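Side-chain contacts in OxyR (Porphyromonas gingivalis, PDB 3HO7), which probably binds DNA as a redox-sensitive LysR-type transcription activator, the regulatory domain of which makes up this chain: residues A[83-88]-A[121-126]; A[146-151]-A[157-162]; A[68-71]-A[76-79]. One frame throughout, in Å; residues are numbered along the deposited sequence.

Overall arrangement
All three contacts belong to the LysR regulatory domain and share one mixed sheet. Interactions 1 and 3 both use the long strand 75-89, at different places along it, while interaction 2 is built on the neighbouring antiparallel strand 158-162. The segments of interactions 1 and 2 join directly through backbone bonds between 83-88 and 157-162. Interactions 2 and 3 lie on opposite sides of the chain's centre, with centres about 26 Å apart. Chemistry follows place: interactions 1 and 2 are buried and rely on methyl, ring and sulfur packing, with one threonine hydroxyl, and no hydrogen bond between their segments, whereas the partly buried interaction 3 is polar, ruled by one carboxylate and a water.

Interaction 1 (A[83-88]-A[121-126]); sequences EEFLGY and RDQLVR
Leu124 sets one methyl almost on the axis of the Phe85 ring: CD1 lies 4.1 Å from the ring centroid and only 9° off its normal, a CH-pi contact over the face. It joins the long strand 75-89 of the LysR regulatory domain, a periplasmic-binding-protein type of fold, to the turn before helix 125-128. Segment 121-126 lies between Cys119 and Cys128, which form a disulfide here, so the leucine ties the disulfide-closed region to the sheet. Leu124 is both the N-cap residue of that short helix and the centre of an inverse gamma turn, and its side chain is directed at the strand. With CG anti to the carbonyl carbon (chi1 -68°), its second methyl also meets the ring, Leu124 CD2 lying 4.0 Å from Phe85 CD2, and Phe160 of strand 158-162 touches the leucine as well. The backbones are far apart (Phe85 CA to Leu124 CA 9.4 Å), so a large phenylalanine and a leucine reaching out from opposite sides close the distance between them. Gln123 adds a second approach, at the ring edge near its plane, while its NE2 is hydrogen-bonded to Ala228 O. There Gln123 CD stands 4.2 Å from Phe85 CE2.

Interaction 2 (A[146-151]-A[157-162]); sequences EAFMRL and GITFIP
Helix 145-153 lies over strand 158-162, and their backbones come nearest where Phe148 CA is 6.5 Å from Thr159 CA. This is helix-on-sheet packing within an alpha/beta subdomain of the LysR regulatory domain, related to the periplasmic binding proteins; a short connection leads from the helix to the strand, passing Gly157, whose positive phi (73°) favours glycine. The alternation of the strand directs Thr159 and Ile161 at the helix and Ile158 and Phe160 to the other side, while backbone bonds from Thr159 to Tyr88 and from Ile161 to Leu86 hold it to strand 75-89.

Two pairs of side chains carry the contact, each crossing at about a right angle. Phe148 meets Thr159 through the base of its side chain, its CB lying 3.6 Å from Thr159 OG1. The ring leads on to Trp112 and, edge-to-face, to Tyr140. Thr159 suits this buried place because it is small and its hydroxyl has a partner: OG1, anti to its own backbone N (chi1 -166°), is hydrogen-bonded to Trp112 O, so a polar atom can sit beside an aromatic side chain.

In the other pair the flexible Met149 passes across the CG2 branch of Ile161. CG and SD both lie against this methyl, and the bend at chi3 (62°) brings CE near it too. Another side of the helix meets the second subunit, where Glu146 OE2 is hydrogen-bonded to Tyr24 OH of that chain and Ala147 packs on its Glu46; the helix thus links the sheet to the dimer interface. Against the strand, Met149 SD lies 3.8 Å from Ile161 CG2, and Met149 CE 4.1 Å from the same methyl.

Interaction 3 (A[68-71]-A[76-79]); sequences SKAE and EDDL
A polar contact, partly buried, ties the loop after strand 63-66 to the strand that this loop leads into, 75-89, at the edge of an alpha/beta subdomain of the LysR regulatory domain. It centres on one carboxylate: Asp77, on the strand, reaches back to the backbone of Lys69 and Ala70, and through a water to that of Glu71. Ala70 N donates a hydrogen bond to Asp77 OD2 at 3.1 Å, nearly straight at 166°. The donor stands well above the carboxylate plane, about 59° out of it.

The same oxygen accepts a second hydrogen bond, from a water 2.7 Å from Asp77 OD2, which itself accepts one from Glu71 N. Two successive peptide N-H groups of the loop are thereby satisfied by one carboxylate oxygen, one directly and one through the water. Aspartate suits the job because its chain is short: CG lies between its backbone N and carbonyl carbon (chi1 47°), which turns the acid group across to the loop. Ala70 offers only a methyl, and its CB can sit 3.5 Å from Asp77 OD2 beside the bonded N-H.

The other oxygen, Asp77 OD1, forms a salt bridge with Arg190 on the adjoining strand 184-194, which probably favours the charged form of the acid. Lys69 brings only the root of its side chain to Asp77; its ammonium group goes on to a salt bridge with Glu188, a good use of a long chain that starts beside an acid already paired. On the opposite face of strand 75-89, Glu76 and Asp78 both bind Arg203. Beside Asp77 the aliphatic part of the lysine crosses at about a right angle, with Lys69 CG 3.8 Å from Asp77 OD1.

Interaction 1 (A[83-88]-A[121-126])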
ATOM      1  N   GLU A  83      -1.388  -3.979 -19.131  1.00 26.23           N
ATOM      2  CA  GLU A  83      -2.344  -4.204 -18.065  1.00 25.91           C
ATOM      3  C   GLU A  83      -3.413  -3.129 -18.090  1.00 26.03           C
ATOM      4  O   GLU A  83      -3.109  -1.938 -18.039  1.00 25.80           O
ATOM      5  CB  GLU A  83      -1.641  -4.214 -16.711  1.00 25.25           C
ATOM      6  CG  GLU A  83      -2.564  -4.503 -15.542  1.00 24.23           C
ATOM      7  CD  GLU A  83      -1.808  -4.702 -14.244  1.00 22.47           C
ATOM      8  OE1 GLU A  83      -0.737  -4.086 -14.083  1.00 21.67           O
ATOM      9  OE2 GLU A  83      -2.288  -5.470 -13.388  1.00 22.58           O
ATOM     10  N   GLU A  84      -4.661  -3.554 -18.214  1.00 26.74           N
ATOM     11  CA  GLU A  84      -5.773  -2.626 -18.261  1.00 27.04           C
ATOM     12  C   GLU A  84      -6.086  -1.986 -16.921  1.00 26.41           C
ATOM     13  O   GLU A  84      -6.049  -2.640 -15.883  1.00 25.84           O
ATOM     14  CB  GLU A  84      -7.032  -3.326 -18.774  1.00 28.05           C
ATOM     15  CG  GLU A  84      -7.071  -3.529 -20.270  1.00 29.87           C
ATOM     16  CD  GLU A  84      -8.471  -3.798 -20.782  1.00 31.72           C
ATOM     17  OE1 GLU A  84      -9.443  -3.401 -20.111  1.00 32.73           O
ATOM     18  OE2 GLU A  84      -8.596  -4.403 -21.864  1.00 33.64           O
ATOM     19  N   PHE A  85      -6.423  -0.704 -16.965  1.00 26.33           N
ATOM     20  CA  PHE A  85      -7.012  -0.022 -15.830  1.00 25.93           C
ATOM     21  C   PHE A  85      -8.498  -0.346 -15.817  1.00 26.08           C
ATOM     22  O   PHE A  85      -9.154  -0.332 -16.861  1.00 26.88           O
ATOM     23  CB  PHE A  85      -6.834   1.487 -15.955  1.00 26.18           C
ATOM     24  CG  PHE A  85      -5.439   1.959 -15.690  1.00 26.26           C
ATOM     25  CD1 PHE A  85      -4.942   1.993 -14.399  1.00 26.89           C
ATOM     26  CD2 PHE A  85      -4.629   2.387 -16.729  1.00 27.30           C
ATOM     27  CE1 PHE A  85      -3.658   2.435 -14.150  1.00 26.93           C
ATOM     28  CE2 PHE A  85      -3.345   2.832 -16.487  1.00 27.59           C
ATOM     29  CZ  PHE A  85      -2.859   2.856 -15.194  1.00 27.60           C
ATOM     30  N   LEU A  86      -9.025  -0.643 -14.636  1.00 25.58           N
ATOM     31  CA  LEU A  86     -10.446  -0.904 -14.490  1.00 25.67           C
ATOM     32  C   LEU A  86     -11.049   0.049 -13.474  1.00 25.16           C
ATOM     33  O   LEU A  86     -10.402   0.425 -12.495  1.00 24.31           O
ATOM     34  CB  LEU A  86     -10.702  -2.353 -14.065  1.00 25.99           C
ATOM     35  CG  LEU A  86     -10.371  -3.460 -15.072  1.00 26.35           C
ATOM     36  CD1 LEU A  86     -10.731  -4.818 -14.489  1.00 27.38           C
ATOM     37  CD2 LEU A  86     -11.095  -3.228 -16.387  1.00 27.33           C
ATOM     38  N   GLY A  87     -12.289   0.453 -13.726  1.00 25.60           N
ATOM     39  CA  GLY A  87     -13.024   1.262 -12.774  1.00 25.39           C
ATOM     40  C   GLY A  87     -13.370   0.452 -11.542  1.00 25.16           C
ATOM     41  O   GLY A  87     -13.788  -0.703 -11.632  1.00 25.54           O
ATOM     42  N   TYR A  88     -13.174   1.057 -10.379  1.00 24.86           N
ATOM     43  CA  TYR A  88     -13.592   0.453  -9.132  1.00 24.70           C
ATOM     44  C   TYR A  88     -14.609   1.432  -8.565  1.00 24.92           C
ATOM     45  O   TYR A  88     -14.248   2.505  -8.091  1.00 24.65           O
ATOM     46  CB  TYR A  88     -12.386   0.281  -8.206  1.00 24.54           C
ATOM     47  CG  TYR A  88     -12.522  -0.810  -7.167  1.00 24.81           C
ATOM     48  CD1 TYR A  88     -12.850  -2.110  -7.531  1.00 25.48           C
ATOM     49  CD2 TYR A  88     -12.290  -0.545  -5.824  1.00 25.32           C
ATOM     50  CE1 TYR A  88     -12.966  -3.115  -6.579  1.00 25.19           C
ATOM     51  CE2 TYR A  88     -12.400  -1.535  -4.868  1.00 25.46           C
ATOM     52  CZ  TYR A  88     -12.736  -2.819  -5.249  1.00 25.49           C
ATOM     53  OH  TYR A  88     -12.841  -3.799  -4.292  1.00 26.94           O
ATOM     54  N   ARG A 121       3.096  11.512 -15.186  1.00 36.44           N
ATOM     55  CA  ARG A 121       3.060  12.244 -16.441  1.00 37.49           C
ATOM     56  C   ARG A 121       1.634  12.193 -16.979  1.00 37.41           C
ATOM     57  O   ARG A 121       1.399  11.849 -18.138  1.00 37.66           O
ATOM     58  CB  ARG A 121       4.057  11.656 -17.443  1.00 37.66           C
ATOM     59  CG  ARG A 121       5.482  11.595 -16.912  1.00 38.27           C
ATOM     60  CD  ARG A 121       6.511  11.632 -18.032  1.00 39.78           C
ATOM     61  NE  ARG A 121       6.682  10.335 -18.681  1.00 39.77           N
ATOM     62  CZ  ARG A 121       7.585   9.432 -18.312  1.00 39.79           C
ATOM     63  NH1 ARG A 121       8.392   9.682 -17.291  1.00 40.05           N
ATOM     64  NH2 ARG A 121       7.679   8.277 -18.959  1.00 39.48           N
ATOM     65  N   ASP A 122       0.669  12.416 -16.091  1.00 37.33           N
ATOM     66  CA  ASP A 122      -0.735  12.534 -16.480  1.00 37.38           C
ATOM     67  C   ASP A 122      -1.192  11.411 -17.409  1.00 36.89           C
ATOM     68  O   ASP A 122      -1.778  11.677 -18.455  1.00 37.39           O
ATOM     69  CB  ASP A 122      -1.026  13.909 -17.082  1.00 38.62           C
ATOM     70  CG  ASP A 122      -1.214  14.979 -16.022  1.00 39.24           C
ATOM     71  OD1 ASP A 122      -1.622  14.636 -14.894  1.00 39.49           O
ATOM     72  OD2 ASP A 122      -0.957  16.163 -16.315  1.00 41.30           O
ATOM     73  N   GLN A 123      -0.906  10.166 -17.049  1.00 35.97           N
ATOM     74  CA  GLN A 123      -1.201   9.047 -17.938  1.00 35.62           C
ATOM     75  C   GLN A 123      -2.685   8.992 -18.289  1.00 35.71           C
ATOM     76  O   GLN A 123      -3.054   9.003 -19.462  1.00 36.25           O
ATOM     77  CB  GLN A 123      -0.744   7.722 -17.327  1.00 34.80           C
ATOM     78  CG  GLN A 123      -1.030   6.511 -18.204  1.00 34.65           C
ATOM     79  CD  GLN A 123      -0.192   5.306 -17.823  1.00 34.15           C
ATOM     80  OE1 GLN A 123       0.326   5.224 -16.709  1.00 33.37           O
ATOM     81  NE2 GLN A 123      -0.054   4.363 -18.750  1.00 34.50           N
ATOM     82  N   LEU A 124      -3.533   8.929 -17.268  1.00 35.37           N
ATOM     83  CA  LEU A 124      -4.976   8.965 -17.479  1.00 35.53           C
ATOM     84  C   LEU A 124      -5.442  10.418 -17.508  1.00 36.28           C
ATOM     85  O   LEU A 124      -6.283  10.835 -16.711  1.00 36.26           O
ATOM     86  CB  LEU A 124      -5.703   8.180 -16.386  1.00 34.89           C
ATOM     87  CG  LEU A 124      -5.478   6.664 -16.405  1.00 34.15           C
ATOM     88  CD1 LEU A 124      -6.140   5.996 -15.208  1.00 33.34           C
ATOM     89  CD2 LEU A 124      -5.988   6.068 -17.707  1.00 34.72           C
ATOM     90  N   VAL A 125      -4.883  11.177 -18.445  1.00 37.17           N
ATOM     91  CA  VAL A 125      -5.068  12.624 -18.497  1.00 38.06           C
ATOM     92  C   VAL A 125      -6.526  13.073 -18.463  1.00 38.59           C
ATOM     93  O   VAL A 125      -6.837  14.138 -17.933  1.00 39.10           O
ATOM     94  CB  VAL A 125      -4.383  13.230 -19.739  1.00 38.98           C
ATOM     95  CG1 VAL A 125      -4.998  12.671 -21.012  1.00 39.32           C
ATOM     96  CG2 VAL A 125      -4.483  14.748 -19.710  1.00 39.89           C
ATOM     97  N   ARG A 126      -7.418  12.265 -19.029  1.00 38.61           N
ATOM     98  CA  ARG A 126      -8.830  12.629 -19.092  1.00 39.12           C
ATOM     99  C   ARG A 126      -9.407  12.824 -17.693  1.00 38.69           C
ATOM    100  O   ARG A 126     -10.466  13.429 -17.527  1.00 39.11           O
ATOM    101  CB  ARG A 126      -9.631  11.565 -19.847  1.00 39.21           C
ATOM    102  CG  ARG A 126     -10.055  10.384 -18.989  1.00 38.60           C
ATOM    103  CD  ARG A 126     -10.618   9.256 -19.838  1.00 39.26           C
ATOM    104  NE  ARG A 126      -9.574   8.584 -20.605  1.00 39.83           N
ATOM    105  CZ  ARG A 126      -9.766   7.489 -21.331  1.00 40.26           C
ATOM    106  NH1 ARG A 126     -10.969   6.935 -21.394  1.00 40.76           N
ATOM    107  NH2 ARG A 126      -8.755   6.947 -21.996  1.00 40.59           N
TER

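Interaction 2 (A[146-151]-A[157-162])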
ATOM      1  N   GLU A 146      -4.364   0.582  -1.796  1.00 24.90           N
ATOM      2  CA  GLU A 146      -5.050  -0.083  -0.703  1.00 24.69           C
ATOM      3  C   GLU A 146      -6.073   0.874  -0.109  1.00 24.80           C
ATOM      4  O   GLU A 146      -7.256   0.553  -0.000  1.00 24.75           O
ATOM      5  CB  GLU A 146      -4.051  -0.511   0.374  1.00 25.51           C
ATOM      6  CG  GLU A 146      -4.664  -1.350   1.483  1.00 25.16           C
ATOM      7  CD  GLU A 146      -3.684  -1.671   2.600  1.00 25.31           C
ATOM      8  OE1 GLU A 146      -2.529  -1.200   2.543  1.00 25.15           O
ATOM      9  OE2 GLU A 146      -4.073  -2.392   3.541  1.00 26.32           O
ATOM     10  N   ALA A 147      -5.603   2.058   0.262  1.00 24.83           N
ATOM     11  CA  ALA A 147      -6.480   3.061   0.851  1.00 25.11           C
ATOM     12  C   ALA A 147      -7.645   3.402  -0.072  1.00 24.29           C
ATOM     13  O   ALA A 147      -8.797   3.423   0.359  1.00 24.86           O
ATOM     14  CB  ALA A 147      -5.693   4.311   1.205  1.00 25.61           C
ATOM     15  N   PHE A 148      -7.346   3.676  -1.339  1.00 23.54           N
ATOM     16  CA  PHE A 148      -8.384   4.022  -2.310  1.00 22.99           C
ATOM     17  C   PHE A 148      -9.432   2.917  -2.456  1.00 22.54           C
ATOM     18  O   PHE A 148     -10.627   3.190  -2.490  1.00 22.56           O
ATOM     19  CB  PHE A 148      -7.786   4.344  -3.680  1.00 22.62           C
ATOM     20  CG  PHE A 148      -6.963   5.599  -3.707  1.00 23.38           C
ATOM     21  CD1 PHE A 148      -7.116   6.568  -2.729  1.00 24.06           C
ATOM     22  CD2 PHE A 148      -6.054   5.820  -4.729  1.00 23.73           C
ATOM     23  CE1 PHE A 148      -6.358   7.729  -2.761  1.00 25.32           C
ATOM     24  CE2 PHE A 148      -5.294   6.976  -4.766  1.00 24.12           C
ATOM     25  CZ  PHE A 148      -5.449   7.933  -3.782  1.00 24.61           C
ATOM     26  N   MET A 149      -8.991   1.667  -2.545  1.00 22.11           N
ATOM     27  CA  MET A 149      -9.939   0.569  -2.684  1.00 21.88           C
ATOM     28  C   MET A 149     -10.795   0.428  -1.431  1.00 22.55           C
ATOM     29  O   MET A 149     -11.995   0.170  -1.515  1.00 22.66           O
ATOM     30  CB  MET A 149      -9.217  -0.741  -2.997  1.00 21.66           C
ATOM     31  CG  MET A 149      -8.450  -0.684  -4.296  1.00 20.90           C
ATOM     32  SD  MET A 149      -7.605  -2.230  -4.660  1.00 21.82           S
ATOM     33  CE  MET A 149      -8.986  -3.360  -4.788  1.00 22.33           C
ATOM     34  N   ARG A 150     -10.178   0.615  -0.271  1.00 23.05           N
ATOM     35  CA  ARG A 150     -10.909   0.533   0.982  1.00 24.03           C
ATOM     36  C   ARG A 150     -11.990   1.611   1.013  1.00 24.12           C
ATOM     37  O   ARG A 150     -13.089   1.385   1.513  1.00 24.54           O
ATOM     38  CB  ARG A 150      -9.963   0.675   2.176  1.00 24.90           C
ATOM     39  CG  ARG A 150      -8.905  -0.419   2.283  1.00 26.08           C
ATOM     40  CD  ARG A 150      -9.529  -1.792   2.458  1.00 27.99           C
ATOM     41  NE  ARG A 150      -9.797  -2.426   1.173  1.00 28.41           N
ATOM     42  CZ  ARG A 150      -8.874  -3.049   0.443  1.00 28.17           C
ATOM     43  NH1 ARG A 150      -9.200  -3.597  -0.719  1.00 28.47           N
ATOM     44  NH2 ARG A 150      -7.623  -3.120   0.878  1.00 29.07           N
ATOM     45  N   LEU A 151     -11.678   2.778   0.458  1.00 23.70           N
ATOM     46  CA  LEU A 151     -12.643   3.876   0.431  1.00 24.29           C
ATOM     47  C   LEU A 151     -13.830   3.514  -0.450  1.00 24.15           C
ATOM     48  O   LEU A 151     -14.987   3.654  -0.050  1.00 24.80           O
ATOM     49  CB  LEU A 151     -11.986   5.166  -0.066  1.00 24.02           C
ATOM     50  CG  LEU A 151     -11.061   5.872   0.926  1.00 24.53           C
ATOM     51  CD1 LEU A 151     -10.246   6.955   0.231  1.00 24.33           C
ATOM     52  CD2 LEU A 151     -11.867   6.443   2.075  1.00 26.43           C
ATOM     53  N   GLY A 157     -16.768   7.249  -3.227  1.00 27.40           N
ATOM     54  CA  GLY A 157     -16.061   7.485  -4.466  1.00 26.86           C
ATOM     55  C   GLY A 157     -15.770   6.358  -5.441  1.00 26.47           C
ATOM     56  O   GLY A 157     -16.348   5.274  -5.413  1.00 26.20           O
ATOM     57  N   ILE A 158     -14.828   6.673  -6.318  1.00 26.13           N
ATOM     58  CA  ILE A 158     -14.344   5.826  -7.387  1.00 25.76           C
ATOM     59  C   ILE A 158     -12.830   5.916  -7.507  1.00 25.41           C
ATOM     60  O   ILE A 158     -12.226   6.933  -7.168  1.00 25.58           O
ATOM     61  CB  ILE A 158     -14.960   6.258  -8.732  1.00 26.03           C
ATOM     62  CG1 ILE A 158     -16.454   5.925  -8.770  1.00 26.72           C
ATOM     63  CG2 ILE A 158     -14.204   5.631  -9.894  1.00 25.49           C
ATOM     64  CD1 ILE A 158     -17.128   6.263 -10.088  1.00 27.60           C
ATOM     65  N   THR A 159     -12.235   4.838  -8.005  1.00 25.01           N
ATOM     66  CA  THR A 159     -10.800   4.767  -8.248  1.00 24.40           C
ATOM     67  C   THR A 159     -10.537   3.772  -9.373  1.00 24.42           C
ATOM     68  O   THR A 159     -11.464   3.132  -9.872  1.00 24.38           O
ATOM     69  CB  THR A 159     -10.032   4.328  -6.990  1.00 24.15           C
ATOM     70  OG1 THR A 159      -8.632   4.579  -7.170  1.00 23.67           O
ATOM     71  CG2 THR A 159     -10.246   2.846  -6.724  1.00 23.77           C
ATOM     72  N   PHE A 160      -9.277   3.640  -9.773  1.00 24.41           N
ATOM     73  CA  PHE A 160      -8.916   2.721 -10.846  1.00 24.64           C
ATOM     74  C   PHE A 160      -7.940   1.654 -10.365  1.00 24.58           C
ATOM     75  O   PHE A 160      -6.935   1.963  -9.727  1.00 24.54           O
ATOM     76  CB  PHE A 160      -8.349   3.495 -12.035  1.00 25.17           C
ATOM     77  CG  PHE A 160      -9.328   4.460 -12.640  1.00 26.09           C
ATOM     78  CD1 PHE A 160     -10.550   4.014 -13.117  1.00 27.30           C
ATOM     79  CD2 PHE A 160      -9.031   5.810 -12.731  1.00 27.43           C
ATOM     80  CE1 PHE A 160     -11.463   4.897 -13.673  1.00 28.15           C
ATOM     81  CE2 PHE A 160      -9.940   6.698 -13.288  1.00 27.82           C
ATOM     82  CZ  PHE A 160     -11.157   6.240 -13.758  1.00 28.81           C
ATOM     83  N   ILE A 161      -8.244   0.397 -10.666  1.00 24.63           N
ATOM     84  CA  ILE A 161      -7.396  -0.710 -10.228  1.00 24.49           C
ATOM     85  C   ILE A 161      -6.813  -1.484 -11.407  1.00 24.79           C
ATOM     86  O   ILE A 161      -7.393  -1.509 -12.487  1.00 24.99           O
ATOM     87  CB  ILE A 161      -8.153  -1.679  -9.299  1.00 24.74           C
ATOM     88  CG1 ILE A 161      -9.334  -2.319 -10.024  1.00 25.31           C
ATOM     89  CG2 ILE A 161      -8.635  -0.951  -8.052  1.00 24.32           C
ATOM     90  CD1 ILE A 161      -9.993  -3.438  -9.237  1.00 26.17           C
ATOM     91  N   PRO A 162      -5.655  -2.121 -11.190  1.00 24.88           N
ATOM     92  CA  PRO A 162      -4.973  -2.861 -12.242  1.00 25.28           C
ATOM     93  C   PRO A 162      -5.623  -4.219 -12.466  1.00 25.95           C
ATOM     94  O   PRO A 162      -6.097  -4.838 -11.515  1.00 25.81           O
ATOM     95  CB  PRO A 162      -3.550  -3.039 -11.685  1.00 24.77           C
ATOM     96  CG  PRO A 162      -3.535  -2.352 -10.323  1.00 24.87           C
ATOM     97  CD  PRO A 162      -4.955  -2.226  -9.903  1.00 24.78           C
TER

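Interaction 3 (A[68-71]-A[76-79])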
ATOM      1  N   SER A  68       6.029   2.113 -17.041  1.00 27.50           N
ATOM      2  CA  SER A  68       6.260   3.102 -18.085  1.00 28.07           C
ATOM      3  C   SER A  68       7.664   2.952 -18.659  1.00 28.45           C
ATOM      4  O   SER A  68       8.509   2.272 -18.077  1.00 28.48           O
ATOM      5  CB  SER A  68       6.088   4.513 -17.521  1.00 28.17           C
ATOM      6  OG  SER A  68       7.039   4.765 -16.500  1.00 28.57           O
ATOM      7  N   LYS A  69       7.909   3.589 -19.801  1.00 28.96           N
ATOM      8  CA  LYS A  69       9.252   3.643 -20.356  1.00 29.32           C
ATOM      9  C   LYS A  69      10.106   4.555 -19.486  1.00 29.36           C
ATOM     10  O   LYS A  69       9.619   5.560 -18.965  1.00 29.30           O
ATOM     11  CB  LYS A  69       9.230   4.146 -21.803  1.00 30.24           C
ATOM     12  CG  LYS A  69       8.598   3.171 -22.786  1.00 30.46           C
ATOM     13  CD  LYS A  69       8.530   3.749 -24.191  1.00 31.96           C
ATOM     14  CE  LYS A  69       7.806   2.803 -25.135  1.00 32.37           C
ATOM     15  NZ  LYS A  69       6.393   2.593 -24.713  1.00 31.18           N
ATOM     16  N   ALA A  70      11.372   4.194 -19.313  1.00 29.37           N
ATOM     17  CA  ALA A  70      12.275   4.982 -18.485  1.00 29.64           C
ATOM     18  C   ALA A  70      12.594   6.315 -19.153  1.00 30.59           C
ATOM     19  O   ALA A  70      12.712   7.340 -18.483  1.00 30.73           O
ATOM     20  CB  ALA A  70      13.556   4.209 -18.203  1.00 29.71           C
ATOM     21  N   GLU A  71      12.838   6.287 -20.455  1.00 31.30           N
ATOM     22  CA  GLU A  71      13.052   7.524 -21.191  1.00 32.66           C
ATOM     23  C   GLU A  71      14.073   8.354 -20.437  1.00 33.24           C
ATOM     24  O   GLU A  71      13.915   9.559 -20.266  1.00 33.92           O
ATOM     25  CB  GLU A  71      11.740   8.272 -21.414  1.00 32.54           C
ATOM     26  CG  GLU A  71      10.887   7.630 -22.492  1.00 33.00           C
ATOM     27  CD  GLU A  71       9.486   8.188 -22.557  1.00 33.70           C
ATOM     28  OE1 GLU A  71       9.178   9.117 -21.787  1.00 34.44           O
ATOM     29  OE2 GLU A  71       8.696   7.690 -23.381  1.00 33.97           O
ATOM     30  N   GLU A  76      17.566   1.725 -19.903  1.00 30.57           N
ATOM     31  CA  GLU A  76      16.763   1.128 -20.961  1.00 30.59           C
ATOM     32  C   GLU A  76      15.796   0.124 -20.352  1.00 29.62           C
ATOM     33  O   GLU A  76      15.963  -0.287 -19.206  1.00 29.05           O
ATOM     34  CB  GLU A  76      17.642   0.469 -22.028  1.00 31.46           C
ATOM     35  CG  GLU A  76      18.251  -0.864 -21.628  1.00 32.31           C
ATOM     36  CD  GLU A  76      19.158  -1.423 -22.709  1.00 33.96           C
ATOM     37  OE1 GLU A  76      19.818  -0.621 -23.405  1.00 35.88           O
ATOM     38  OE2 GLU A  76      19.215  -2.661 -22.867  1.00 34.68           O
ATOM     39  N   ASP A  77      14.778  -0.258 -21.112  1.00 29.37           N
ATOM     40  CA  ASP A  77      13.749  -1.143 -20.590  1.00 28.65           C
ATOM     41  C   ASP A  77      13.154  -2.038 -21.669  1.00 28.98           C
ATOM     42  O   ASP A  77      13.297  -1.776 -22.862  1.00 29.96           O
ATOM     43  CB  ASP A  77      12.644  -0.336 -19.904  1.00 27.78           C
ATOM     44  CG  ASP A  77      12.189   0.848 -20.735  1.00 28.12           C
ATOM     45  OD1 ASP A  77      11.173   0.719 -21.450  1.00 27.12           O
ATOM     46  OD2 ASP A  77      12.858   1.902 -20.678  1.00 27.89           O
ATOM     47  N   ASP A  78      12.480  -3.093 -21.229  1.00 28.63           N
ATOM     48  CA  ASP A  78      11.875  -4.055 -22.133  1.00 28.95           C
ATOM     49  C   ASP A  78      10.457  -4.367 -21.679  1.00 28.26           C
ATOM     50  O   ASP A  78      10.171  -4.402 -20.482  1.00 27.40           O
ATOM     51  CB  ASP A  78      12.706  -5.338 -22.172  1.00 29.54           C
ATOM     52  CG  ASP A  78      14.073  -5.128 -22.790  1.00 30.32           C
ATOM     53  OD1 ASP A  78      14.141  -4.757 -23.983  1.00 31.95           O
ATOM     54  OD2 ASP A  78      15.082  -5.337 -22.085  1.00 30.40           O
ATOM     55  N   LEU A  79       9.570  -4.592 -22.640  1.00 28.67           N
ATOM     56  CA  LEU A  79       8.180  -4.884 -22.333  1.00 28.28           C
ATOM     57  C   LEU A  79       8.033  -6.223 -21.618  1.00 28.04           C
ATOM     58  O   LEU A  79       8.632  -7.225 -22.014  1.00 28.62           O
ATOM     59  CB  LEU A  79       7.338  -4.872 -23.612  1.00 29.13           C
ATOM     60  CG  LEU A  79       5.846  -5.169 -23.456  1.00 29.08           C
ATOM     61  CD1 LEU A  79       5.183  -4.133 -22.551  1.00 28.82           C
ATOM     62  CD2 LEU A  79       5.162  -5.217 -24.812  1.00 30.84           C
TER
HETATM   63  O   HOH W   1      13.077   4.139 -22.198  1.00 32.82           O